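Local coordinates for protein xylulose kinase (Escherichia coli, PDB 2NLX) that phosphorylates D-xylulose to D-xylulose 5-phosphate with ATP, and 1-deoxy-D-xylulose less efficiently, acting as a homodimeric sugar kinase of the FGGY family, at residues A[328-333]-A[477-482]; A[292-297]-A[367-372]; A[317-322]-A[357-362]; A[273-278]-A[286-291]. One frame throughout, in Å; residues are numbered along the deposited sequence.

Contact 1: A[328-333]-A[477-482]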
loop_
_atom_site.group_PDB
_atom_site.type_symbol
_atom_site.label_atom_id
_atom_site.label_comp_id
_atom_site.label_asym_id
_atom_site.label_seq_id
_atom_site.Cartn_x
_atom_site.Cartn_y
_atom_site.Cartn_z
ATOM N N TRP A 328 -5.276 -0.666 9.131
ATOM C CA TRP A 328 -6.446 0.053 8.645
ATOM C C TRP A 328 -6.599 0.059 7.129
ATOM O O TRP A 328 -5.736 0.545 6.405
ATOM C CB TRP A 328 -6.436 1.496 9.155
ATOM C CG TRP A 328 -6.333 1.593 10.643
ATOM C CD1 TRP A 328 -5.186 1.628 11.387
ATOM C CD2 TRP A 328 -7.419 1.625 11.576
ATOM N NE1 TRP A 328 -5.495 1.682 12.723
ATOM C CE2 TRP A 328 -6.858 1.679 12.866
ATOM C CE3 TRP A 328 -8.811 1.611 11.447
ATOM C CZ2 TRP A 328 -7.642 1.719 14.020
ATOM C CZ3 TRP A 328 -9.589 1.649 12.593
ATOM C CH2 TRP A 328 -9.002 1.703 13.861
ATOM N N PHE A 329 -7.703 -0.500 6.658
ATOM C CA PHE A 329 -7.979 -0.519 5.235
ATOM C C PHE A 329 -9.012 0.578 4.951
ATOM O O PHE A 329 -10.192 0.444 5.291
ATOM C CB PHE A 329 -8.528 -1.879 4.811
ATOM C CG PHE A 329 -9.040 -1.903 3.404
ATOM C CD1 PHE A 329 -8.198 -1.613 2.341
ATOM C CD2 PHE A 329 -10.369 -2.202 3.140
ATOM C CE1 PHE A 329 -8.676 -1.621 1.030
ATOM C CE2 PHE A 329 -10.854 -2.209 1.832
ATOM C CZ PHE A 329 -10.004 -1.918 0.778
ATOM N N LEU A 330 -8.565 1.669 4.351
ATOM C CA LEU A 330 -9.472 2.761 4.051
ATOM C C LEU A 330 -10.019 2.638 2.622
ATOM O O LEU A 330 -9.275 2.821 1.653
ATOM C CB LEU A 330 -8.746 4.100 4.230
ATOM C CG LEU A 330 -7.964 4.302 5.538
ATOM C CD1 LEU A 330 -7.365 5.692 5.569
ATOM C CD2 LEU A 330 -8.881 4.124 6.731
ATOM N N PRO A 331 -11.323 2.292 2.476
ATOM C CA PRO A 331 -11.974 2.146 1.165
ATOM C C PRO A 331 -12.601 3.457 0.685
ATOM O O PRO A 331 -13.577 3.953 1.257
ATOM C CB PRO A 331 -13.016 1.067 1.420
ATOM C CG PRO A 331 -13.468 1.397 2.798
ATOM C CD PRO A 331 -12.179 1.729 3.538
ATOM N N TYR A 332 -12.027 4.027 -0.365
ATOM C CA TYR A 332 -12.537 5.273 -0.896
ATOM C C TYR A 332 -13.439 5.053 -2.108
ATOM O O TYR A 332 -13.010 4.524 -3.141
ATOM C CB TYR A 332 -11.380 6.203 -1.252
ATOM C CG TYR A 332 -10.711 6.817 -0.045
ATOM C CD1 TYR A 332 -9.566 6.241 0.532
ATOM C CD2 TYR A 332 -11.238 7.965 0.541
ATOM C CE1 TYR A 332 -8.971 6.802 1.668
ATOM C CE2 TYR A 332 -10.656 8.535 1.668
ATOM C CZ TYR A 332 -9.529 7.952 2.227
ATOM O OH TYR A 332 -9.002 8.525 3.352
ATOM N N LEU A 333 -14.695 5.462 -1.969
ATOM C CA LEU A 333 -15.667 5.313 -3.042
ATOM C C LEU A 333 -15.645 6.484 -4.031
ATOM O O LEU A 333 -15.696 7.658 -3.640
ATOM C CB LEU A 333 -17.073 5.169 -2.458
ATOM C CG LEU A 333 -18.179 4.992 -3.496
ATOM C CD1 LEU A 333 -17.917 3.722 -4.305
ATOM C CD2 LEU A 333 -19.529 4.933 -2.797
ATOM N N GLN A 477 -10.526 10.844 6.672
ATOM C CA GLN A 477 -10.576 12.239 6.351
ATOM C C GLN A 477 -9.204 12.827 6.198
ATOM O O GLN A 477 -9.046 13.835 5.587
ATOM C CB GLN A 477 -11.295 12.997 7.438
ATOM C CG GLN A 477 -12.780 12.900 7.410
ATOM C CD GLN A 477 -13.424 13.618 6.263
ATOM O OE1 GLN A 477 -12.963 14.669 5.826
ATOM N NE2 GLN A 477 -14.504 13.059 5.775
ATOM N N GLN A 478 -8.208 12.182 6.756
ATOM C CA GLN A 478 -6.858 12.650 6.673
ATOM C C GLN A 478 -6.209 12.293 5.368
ATOM O O GLN A 478 -5.350 12.980 4.929
ATOM C CB GLN A 478 -6.031 12.113 7.817
ATOM C CG GLN A 478 -6.226 12.830 9.105
ATOM C CD GLN A 478 -5.485 12.205 10.235
ATOM O OE1 GLN A 478 -5.086 11.085 10.161
ATOM N NE2 GLN A 478 -5.313 12.931 11.279
ATOM N N LEU A 479 -6.628 11.227 4.715
ATOM C CA LEU A 479 -6.060 10.886 3.425
ATOM C C LEU A 479 -6.928 11.291 2.278
ATOM O O LEU A 479 -6.533 11.265 1.160
ATOM C CB LEU A 479 -5.791 9.414 3.327
ATOM C CG LEU A 479 -5.181 9.033 4.626
ATOM C CD1 LEU A 479 -4.227 7.961 4.412
ATOM C CD2 LEU A 479 -4.526 10.226 5.021
ATOM N N LEU A 480 -8.132 11.679 2.600
ATOM C CA LEU A 480 -9.090 12.077 1.653
ATOM C C LEU A 480 -8.502 12.942 0.616
ATOM O O LEU A 480 -8.837 12.828 -0.523
ATOM C CB LEU A 480 -10.144 12.854 2.354
ATOM C CG LEU A 480 -11.522 12.591 1.838
ATOM C CD1 LEU A 480 -12.356 13.712 2.278
ATOM C CD2 LEU A 480 -11.378 12.530 0.396
ATOM N N PRO A 481 -7.637 13.844 1.020
ATOM C CA PRO A 481 -7.019 14.760 0.101
ATOM C C PRO A 481 -6.103 14.126 -0.834
ATOM O O PRO A 481 -6.053 14.475 -1.956
ATOM C CB PRO A 481 -6.253 15.646 1.035
ATOM C CG PRO A 481 -6.889 15.434 2.358
ATOM C CD PRO A 481 -8.039 14.554 2.226
ATOM N N LEU A 482 -5.370 13.175 -0.352
ATOM C CA LEU A 482 -4.439 12.500 -1.178
ATOM C C LEU A 482 -5.177 11.658 -2.121
ATOM O O LEU A 482 -4.600 10.952 -2.884
ATOM C CB LEU A 482 -3.572 11.629 -0.323
ATOM C CG LEU A 482 -2.478 12.393 0.389
ATOM C CD1 LEU A 482 -2.928 13.663 1.010
ATOM C CD2 LEU A 482 -1.719 11.541 1.341
#
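With CG anti to its carbonyl carbon (chi1 -74°), Y332 sends its ring out from strand 328-333 to L479 and L480, and L330, two residues earlier, takes the same first rotation (chi1 -49°) to bring CD1 up to L479. The phenol end makes the nearest approach: Y332 OH lies 3.3 Å from L479 CB. The ring follows at a slant, its CE2 3.9 Å from L480 CA, while L480 CG stands 4.2 Å from the same Y332 CE2. L479 crosses both Y332 and L330 at about a right angle, and the CD1 atoms of L330 and L479 are 4.0 Å apart. Strand 328-333 pairs with strand 345-350 in a two-stranded antiparallel sheet of the C-terminal FGGY domain, and helix 459-479 packs against it, F472 of that helix also touching L330. Although Y332 OH comes within 3.4 Å of L480 N, the angle is too poor for a bond; the buried hydroxyl is instead hydrogen-bonded to the backbone oxygen of Y476, whose ring stacks on that of Y332. L479 also packs on L479 of the second subunit.

Contact 2: A[292-297]-A[367-372]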
loop_
_atom_site.group_PDB
_atom_site.type_symbol
_atom_site.label_atom_id
_atom_site.label_comp_id
_atom_site.label_asym_id
_atom_site.label_seq_id
_atom_site.Cartn_x
_atom_site.Cartn_y
_atom_site.Cartn_z
ATOM N N LEU A 292 -20.261 1.236 -1.202
ATOM C CA LEU A 292 -19.339 0.244 -1.709
ATOM C C LEU A 292 -20.063 -1.016 -2.082
ATOM O O LEU A 292 -21.106 -1.330 -1.538
ATOM C CB LEU A 292 -18.270 -0.088 -0.683
ATOM C CG LEU A 292 -17.391 1.023 -0.120
ATOM C CD1 LEU A 292 -16.769 0.559 1.172
ATOM C CD2 LEU A 292 -16.318 1.434 -1.085
ATOM N N SER A 293 -19.487 -1.759 -3.006
ATOM C CA SER A 293 -19.792 -3.162 -3.119
ATOM C C SER A 293 -18.740 -4.000 -2.447
ATOM O O SER A 293 -17.817 -4.459 -3.099
ATOM C CB SER A 293 -19.873 -3.538 -4.578
ATOM O OG SER A 293 -19.960 -2.369 -5.359
ATOM N N ALA A 294 -18.888 -4.221 -1.150
ATOM C CA ALA A 294 -18.904 -5.576 -0.639
ATOM C C ALA A 294 -19.435 -6.685 -1.499
ATOM O O ALA A 294 -20.594 -6.680 -1.860
ATOM C CB ALA A 294 -19.986 -5.729 0.371
ATOM N N ALA A 295 -18.602 -7.650 -1.842
ATOM C CA ALA A 295 -18.813 -8.515 -2.989
ATOM C C ALA A 295 -18.246 -8.049 -4.290
ATOM O O ALA A 295 -18.499 -8.622 -5.329
ATOM C CB ALA A 295 -20.125 -8.209 -3.629
ATOM N N SER A 296 -17.465 -6.991 -4.220
ATOM C CA SER A 296 -16.429 -6.617 -5.149
ATOM C C SER A 296 -15.138 -6.357 -4.425
ATOM O O SER A 296 -14.081 -6.745 -4.884
ATOM C CB SER A 296 -16.854 -5.397 -5.949
ATOM O OG SER A 296 -17.642 -5.778 -7.061
ATOM N N CYS A 297 -15.232 -5.706 -3.278
ATOM C CA CYS A 297 -14.119 -5.646 -2.352
ATOM C C CYS A 297 -13.762 -6.999 -1.753
ATOM O O CYS A 297 -12.610 -7.275 -1.515
ATOM C CB CYS A 297 -14.360 -4.605 -1.255
ATOM S SG CYS A 297 -14.870 -2.986 -1.842
ATOM N N GLU A 367 -13.378 -5.123 8.063
ATOM C CA GLU A 367 -13.659 -4.032 8.983
ATOM C C GLU A 367 -13.744 -2.705 8.286
ATOM O O GLU A 367 -14.646 -1.914 8.559
ATOM C CB GLU A 367 -12.607 -3.972 10.095
ATOM C CG GLU A 367 -12.456 -5.281 10.871
ATOM C CD GLU A 367 -11.473 -5.170 12.027
ATOM O OE1 GLU A 367 -10.465 -4.432 11.882
ATOM O OE2 GLU A 367 -11.715 -5.832 13.066
ATOM N N GLY A 368 -12.797 -2.463 7.389
ATOM C CA GLY A 368 -12.778 -1.213 6.653
ATOM C C GLY A 368 -14.057 -1.037 5.861
ATOM O O GLY A 368 -14.697 0.013 5.949
ATOM N N VAL A 369 -14.424 -2.058 5.084
ATOM C CA VAL A 369 -15.652 -2.019 4.286
ATOM C C VAL A 369 -16.844 -1.874 5.228
ATOM O O VAL A 369 -17.728 -1.044 5.012
ATOM C CB VAL A 369 -15.837 -3.300 3.454
ATOM C CG1 VAL A 369 -17.131 -3.226 2.705
ATOM C CG2 VAL A 369 -14.685 -3.468 2.481
ATOM N N GLY A 370 -16.858 -2.687 6.275
ATOM C CA GLY A 370 -17.931 -2.603 7.240
ATOM C C GLY A 370 -18.026 -1.215 7.839
ATOM O O GLY A 370 -19.108 -0.653 7.898
ATOM N N TYR A 371 -16.900 -0.652 8.281
ATOM C CA TYR A 371 -16.902 0.686 8.881
ATOM C C TYR A 371 -17.424 1.692 7.880
ATOM O O TYR A 371 -18.115 2.646 8.242
ATOM C CB TYR A 371 -15.494 1.156 9.287
ATOM C CG TYR A 371 -14.773 0.359 10.349
ATOM C CD1 TYR A 371 -15.466 -0.278 11.378
ATOM C CD2 TYR A 371 -13.375 0.265 10.332
ATOM C CE1 TYR A 371 -14.780 -0.994 12.361
ATOM C CE2 TYR A 371 -12.687 -0.444 11.302
ATOM C CZ TYR A 371 -13.387 -1.069 12.314
ATOM O OH TYR A 371 -12.689 -1.758 13.286
ATOM N N ALA A 372 -17.062 1.499 6.615
ATOM C CA ALA A 372 -17.500 2.420 5.574
ATOM C C ALA A 372 -19.024 2.373 5.417
ATOM O O ALA A 372 -19.665 3.428 5.385
ATOM C CB ALA A 372 -16.801 2.099 4.250
#
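The loop that leads from strand 285-291 into helix 297-304 rests on helix 358-381 here, both belonging to the C-terminal FGGY domain, and the meeting is wholly apolar, with L292, A294 and C297 gathered round V369 and A372. V369 is the centre of the contact. Its CG1 stands anti to the backbone N (chi1 178°), an orientation that parts the two methyls: CG1 turns to L292, whose CD1 is 4.1 Å away, and CG2 goes to C297, reaching its CB at 3.9 Å. A294 adds its own methyl beside the first branch, A294 CB lying 4.5 Å from V369 CG1. One turn further along the helix, A372 CB sits 3.4 Å from L292 CD1, so a single leucine methyl covers both V369 and A372, the residues that face the loop.

The loop's shape is set by its own backbone. S293 O accepts from two donors, S296 N at 2.8 Å and C297 N at 2.9 Å, a tight turn that carries the chain from L292 round to the start of the next helix and brings C297 CB back toward V369. S293 OG is hydrogen-bonded to T255 O. W402 of helix 400-410 touches both A294 and V369, and P331 lies against L292 and A372. Helix 358-381 leads into strand 389-393 and so completes, after an insertion, the link from the third to the fourth strand of a core ordered 3-2-1-4-5 (285-291, 257-262, 248-253, 389-393, 413-417), the strand order characteristic of the ribonuclease H-like domains of the actin-type ATPase clan.

Contact 3: A[317-322]-A[357-362]; sequences AQQADE and GPNELA
The carboxylate of E360 turns OE1 to the loop, where D321 CB and A320 CB flank that oxygen, slanting off opposite sides of the carboxylate plane, and both oxygens accept a backbone N-H through the anti lone pair. OE1 takes D321 N at 2.5 Å as modelled (N-H...O 150°), whereas E360 OE2 holds G357 N at 2.8 Å and a straighter 163°. A bend at chi2 (76°) folds the chain so that the carboxylate can bridge both. G357 is the N-cap of helix 358-381 and E360 its third residue, so the second bond is the side-chain-to-N-cap half of a capping box. Replacing E360 by an alanine would probably leave the amides of D321 and G357 without their acceptor, and the loop less firmly held to the helix start. The N359 amide reaches the type I turn A317-A320, its ND2 3.2 Å from Q319 CB, and N359 O lies 3.7 Å from A320 CB. Deeper in, A317 CB is 3.9 Å from A362 CB. Here the end of helix 310-317, with L313 and A316 also on A362, lies against the first turns of helix 358-381, while P358 and L361 pack on K303 and L304, respectively, of the second subunit.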
loop_
_atom_site.group_PDB
_atom_site.type_symbol
_atom_site.label_atom_id
_atom_site.label_comp_id
_atom_site.label_asym_id
_atom_site.label_seq_id
_atom_site.Cartn_x
_atom_site.Cartn_y
_atom_site.Cartn_z
ATOM N N ALA A 317 -9.819 -14.054 8.078
ATOM C CA ALA A 317 -10.040 -12.891 8.902
ATOM C C ALA A 317 -10.172 -13.316 10.340
ATOM O O ALA A 317 -9.845 -12.575 11.258
ATOM C CB ALA A 317 -11.250 -12.181 8.463
ATOM N N GLN A 318 -10.659 -14.526 10.539
ATOM C CA GLN A 318 -11.022 -14.991 11.860
ATOM C C GLN A 318 -9.840 -15.626 12.556
ATOM O O GLN A 318 -9.899 -15.944 13.729
ATOM C CB GLN A 318 -12.147 -15.997 11.758
ATOM C CG GLN A 318 -13.517 -15.380 11.576
ATOM C CD GLN A 318 -14.620 -16.392 11.616
ATOM O OE1 GLN A 318 -14.950 -16.978 10.603
ATOM N NE2 GLN A 318 -15.189 -16.602 12.786
ATOM N N GLN A 319 -8.761 -15.807 11.813
ATOM C CA GLN A 319 -7.577 -16.452 12.328
ATOM C C GLN A 319 -6.478 -15.443 12.537
ATOM O O GLN A 319 -5.333 -15.800 12.735
ATOM C CB GLN A 319 -7.112 -17.529 11.370
ATOM C CG GLN A 319 -7.945 -18.770 11.429
ATOM C CD GLN A 319 -7.894 -19.406 12.780
ATOM O OE1 GLN A 319 -6.830 -19.796 13.236
ATOM N NE2 GLN A 319 -9.035 -19.508 13.432
ATOM N N ALA A 320 -6.836 -14.171 12.490
ATOM C CA ALA A 320 -5.863 -13.108 12.596
ATOM C C ALA A 320 -5.253 -13.092 13.979
ATOM O O ALA A 320 -5.869 -13.542 14.930
ATOM C CB ALA A 320 -6.504 -11.792 12.298
ATOM N N ASP A 321 -4.039 -12.564 14.076
ATOM C CA ASP A 321 -3.286 -12.590 15.315
ATOM C C ASP A 321 -3.806 -11.535 16.304
ATOM O O ASP A 321 -3.582 -10.339 16.131
ATOM C CB ASP A 321 -1.814 -12.326 15.014
ATOM C CG ASP A 321 -0.916 -12.638 16.186
ATOM O OD1 ASP A 321 -1.225 -12.196 17.318
ATOM O OD2 ASP A 321 0.105 -13.323 15.963
ATOM N N GLU A 322 -4.482 -12.000 17.346
ATOM C CA GLU A 322 -5.034 -11.120 18.362
ATOM C C GLU A 322 -4.000 -10.178 18.958
ATOM O O GLU A 322 -4.348 -9.218 19.643
ATOM C CB GLU A 322 -5.654 -11.957 19.474
ATOM C CG GLU A 322 -6.845 -12.775 19.020
ATOM C CD GLU A 322 -8.067 -11.914 18.761
ATOM O OE1 GLU A 322 -7.965 -10.947 17.970
ATOM O OE2 GLU A 322 -9.130 -12.209 19.354
ATOM N N GLY A 357 0.060 -10.512 8.172
ATOM C CA GLY A 357 -0.008 -11.383 7.024
ATOM C C GLY A 357 -1.395 -11.438 6.450
ATOM O O GLY A 357 -2.220 -10.598 6.751
ATOM N N PRO A 358 -1.653 -12.434 5.620
ATOM C CA PRO A 358 -2.889 -12.477 4.856
ATOM C C PRO A 358 -4.106 -12.547 5.750
ATOM O O PRO A 358 -5.160 -12.080 5.371
ATOM C CB PRO A 358 -2.749 -13.769 4.058
ATOM C CG PRO A 358 -1.345 -14.031 4.028
ATOM C CD PRO A 358 -0.820 -13.609 5.344
ATOM N N ASN A 359 -3.959 -13.136 6.921
ATOM C CA ASN A 359 -5.075 -13.274 7.825
ATOM C C ASN A 359 -5.457 -11.945 8.419
ATOM O O ASN A 359 -6.618 -11.634 8.562
ATOM C CB ASN A 359 -4.755 -14.279 8.922
ATOM C CG ASN A 359 -4.649 -15.683 8.406
ATOM O OD1 ASN A 359 -4.399 -15.899 7.234
ATOM N ND2 ASN A 359 -4.848 -16.646 9.273
ATOM N N GLU A 360 -4.456 -11.156 8.753
ATOM C CA GLU A 360 -4.651 -9.870 9.388
ATOM C C GLU A 360 -5.136 -8.867 8.377
ATOM O O GLU A 360 -5.812 -7.912 8.708
ATOM C CB GLU A 360 -3.322 -9.373 9.944
ATOM C CG GLU A 360 -2.911 -9.987 11.261
ATOM C CD GLU A 360 -2.378 -11.390 11.122
ATOM O OE1 GLU A 360 -2.824 -12.266 11.876
ATOM O OE2 GLU A 360 -1.509 -11.615 10.272
ATOM N N LEU A 361 -4.746 -9.081 7.135
ATOM C CA LEU A 361 -5.158 -8.229 6.050
ATOM C C LEU A 361 -6.575 -8.545 5.667
ATOM O O LEU A 361 -7.346 -7.661 5.356
ATOM C CB LEU A 361 -4.241 -8.431 4.851
ATOM C CG LEU A 361 -4.073 -7.230 3.924
ATOM C CD1 LEU A 361 -3.081 -6.248 4.488
ATOM C CD2 LEU A 361 -3.693 -7.672 2.543
ATOM N N ALA A 362 -6.919 -9.815 5.681
ATOM C CA ALA A 362 -8.292 -10.198 5.491
ATOM C C ALA A 362 -9.196 -9.396 6.399
ATOM O O ALA A 362 -10.230 -8.913 5.979
ATOM C CB ALA A 362 -8.454 -11.657 5.737
#

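Contact 4: A[273-278]-A[286-291]; sequences AVHSFC and HLMSVM
H275 and M288 run side by side and point the same way from a hydrogen-bonded antiparallel pair, the methionine sulfur lying at the edge of the imidazole, in its plane, with M288 SD 4.0 Å from H275 ND1. Next to them, and on the same face, F277 and H286 cross at a slant. H286 CG occupies the crowded position between backbone N and carbonyl carbon (chi1 78°), which folds the ring over toward the partner strand: its CE1 comes 3.5 Å from F277 CB, and NE2 reaches the edge of the phenyl ring. C278 O lies in the plane of the imidazole, 3.5 Å from H286 CE1, while F260 stacks on the same imidazole. Were H286 an alanine, F260 would probably lose its stacking partner and a gap would be likely to open beside F277 CB. On the face of S276 and L287, the leucine is crossed at a slant by V274 from the start of the segment, with V274 CG1 3.6 Å from L287 CG, and L287 CD1 also meets S276, whose OG is hydrogen-bonded to L267 O.

The backbones secure these pairs as a beta hairpin. H275 N gives a bond to M288 O at 2.9 Å (N-H...O 164°), and F277 and H286 exchange two, F277 N to H286 O and H286 N to F277 O, both 3.0 Å; S276 and L287 form the non-hydrogen-bonded pair between. Strand 275-278 is the outermost of its sheet within the chain, 285-291 pairing onward with 257-262. Helix 358-381 lies against V274 and S289, and helix 168-172 against F277 and C278.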
loop_
_atom_site.group_PDB
_atom_site.type_symbol
_atom_site.label_atom_id
_atom_site.label_comp_id
_atom_site.label_asym_id
_atom_site.label_seq_id
_atom_site.Cartn_x
_atom_site.Cartn_y
_atom_site.Cartn_z
ATOM N N ALA A 273 -24.618 13.638 0.574
ATOM C CA ALA A 273 -24.456 12.785 -0.588
ATOM C C ALA A 273 -25.678 11.881 -0.563
ATOM O O ALA A 273 -25.689 10.800 -1.169
ATOM C CB ALA A 273 -23.187 11.959 -0.464
ATOM N N VAL A 274 -26.689 12.320 0.188
ATOM C CA VAL A 274 -27.936 11.579 0.297
ATOM C C VAL A 274 -28.842 12.123 -0.778
ATOM O O VAL A 274 -28.958 13.333 -0.946
ATOM C CB VAL A 274 -28.649 11.803 1.631
ATOM C CG1 VAL A 274 -29.836 10.866 1.728
ATOM C CG2 VAL A 274 -27.697 11.588 2.780
ATOM N N HIS A 275 -29.477 11.226 -1.513
ATOM C CA HIS A 275 -30.377 11.634 -2.568
ATOM C C HIS A 275 -31.815 11.432 -2.134
ATOM O O HIS A 275 -32.134 10.458 -1.449
ATOM C CB HIS A 275 -30.081 10.840 -3.831
ATOM C CG HIS A 275 -28.803 11.231 -4.492
ATOM N ND1 HIS A 275 -27.902 10.308 -4.978
ATOM C CD2 HIS A 275 -28.277 12.450 -4.761
ATOM C CE1 HIS A 275 -26.875 10.941 -5.517
ATOM N NE2 HIS A 275 -27.078 12.241 -5.399
ATOM N N SER A 276 -32.663 12.383 -2.509
ATOM C CA SER A 276 -34.086 12.324 -2.204
ATOM C C SER A 276 -34.859 12.327 -3.540
ATOM O O SER A 276 -34.725 13.234 -4.360
ATOM C CB SER A 276 -34.502 13.525 -1.338
ATOM O OG SER A 276 -35.812 13.341 -0.798
ATOM N N PHE A 277 -35.659 11.295 -3.753
ATOM C CA PHE A 277 -36.430 11.166 -4.978
ATOM C C PHE A 277 -37.837 10.663 -4.676
ATOM O O PHE A 277 -38.111 10.161 -3.582
ATOM C CB PHE A 277 -35.767 10.144 -5.907
ATOM C CG PHE A 277 -34.445 10.568 -6.454
ATOM C CD1 PHE A 277 -33.346 9.711 -6.377
ATOM C CD2 PHE A 277 -34.296 11.804 -7.074
ATOM C CE1 PHE A 277 -32.104 10.078 -6.914
ATOM C CE2 PHE A 277 -33.062 12.186 -7.615
ATOM C CZ PHE A 277 -31.957 11.316 -7.534
ATOM N N CYS A 278 -38.729 10.810 -5.638
ATOM C CA CYS A 278 -40.040 10.220 -5.528
ATOM C C CYS A 278 -39.889 8.711 -5.623
ATOM O O CYS A 278 -39.093 8.216 -6.400
ATOM C CB CYS A 278 -40.940 10.751 -6.637
ATOM S SG CYS A 278 -41.515 12.436 -6.460
ATOM N N HIS A 286 -38.435 8.627 -1.082
ATOM C CA HIS A 286 -37.306 7.935 -0.516
ATOM C C HIS A 286 -35.997 8.696 -0.560
ATOM O O HIS A 286 -35.850 9.709 -1.201
ATOM C CB HIS A 286 -37.134 6.579 -1.172
ATOM C CG HIS A 286 -36.495 6.648 -2.513
ATOM N ND1 HIS A 286 -37.208 6.902 -3.659
ATOM C CD2 HIS A 286 -35.204 6.533 -2.896
ATOM C CE1 HIS A 286 -36.387 6.918 -4.689
ATOM N NE2 HIS A 286 -35.165 6.702 -4.251
ATOM N N LEU A 287 -35.034 8.138 0.144
ATOM C CA LEU A 287 -33.687 8.650 0.176
ATOM C C LEU A 287 -32.846 7.469 -0.279
ATOM O O LEU A 287 -33.242 6.311 -0.091
ATOM C CB LEU A 287 -33.335 9.044 1.611
ATOM C CG LEU A 287 -33.355 10.511 2.075
ATOM C CD1 LEU A 287 -34.368 11.328 1.336
ATOM C CD2 LEU A 287 -33.622 10.536 3.581
ATOM N N MET A 288 -31.726 7.740 -0.928
ATOM C CA MET A 288 -30.844 6.657 -1.324
ATOM C C MET A 288 -29.424 7.191 -1.349
ATOM O O MET A 288 -29.191 8.380 -1.521
ATOM C CB MET A 288 -31.256 6.046 -2.675
ATOM C CG MET A 288 -30.917 6.834 -3.919
ATOM S SD MET A 288 -29.206 6.608 -4.477
ATOM C CE MET A 288 -29.056 4.790 -4.475
ATOM N N SER A 289 -28.471 6.304 -1.150
ATOM C CA SER A 289 -27.084 6.706 -1.121
ATOM C C SER A 289 -26.262 5.607 -1.752
ATOM O O SER A 289 -26.516 4.418 -1.525
ATOM C CB SER A 289 -26.650 6.912 0.330
ATOM O OG SER A 289 -25.488 7.707 0.403
ATOM N N VAL A 290 -25.291 5.989 -2.555
ATOM C CA VAL A 290 -24.430 5.021 -3.178
ATOM C C VAL A 290 -23.402 4.523 -2.184
ATOM O O VAL A 290 -22.869 5.290 -1.407
ATOM C CB VAL A 290 -23.729 5.616 -4.388
ATOM C CG1 VAL A 290 -23.126 4.557 -5.221
ATOM C CG2 VAL A 290 -24.683 6.391 -5.195
ATOM N N MET A 291 -23.124 3.229 -2.224
ATOM C CA MET A 291 -22.220 2.627 -1.276
ATOM C C MET A 291 -21.202 1.757 -1.970
ATOM O O MET A 291 -21.253 1.575 -3.174
ATOM C CB MET A 291 -22.986 1.822 -0.238
ATOM C CG MET A 291 -24.102 2.583 0.420
ATOM S SD MET A 291 -23.593 3.467 1.880
ATOM C CE MET A 291 -24.419 2.481 3.086
HETATM O O HOH W 1 -24.942 9.155 -3.344
HETATM O O HOH W 2 -37.591 11.611 0.509
#

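In the fold
Contacts 1, 2 and 4 form a continuous body. P331 of contact 1 wedges against contact 2, its CG 3.8 Å from L292 CD1, and L333 CD2 packs 3.6 Å from V290 O of contact 4, whose strand runs directly into the loop of contact 2. Contacts 2 and 3 both use helix 358-381, their centres about 16 Å apart, and contact 3 is nested within the chain loop that contact 2 closes. Contacts 1 and 3 each touch the second subunit. Contact 4 is the one near the catalytic cleft: the F277 side chain is about 4 Å from that of the substrate-binding H78, and the M288 side chain about 7 Å from that of D233, the probable proton acceptor.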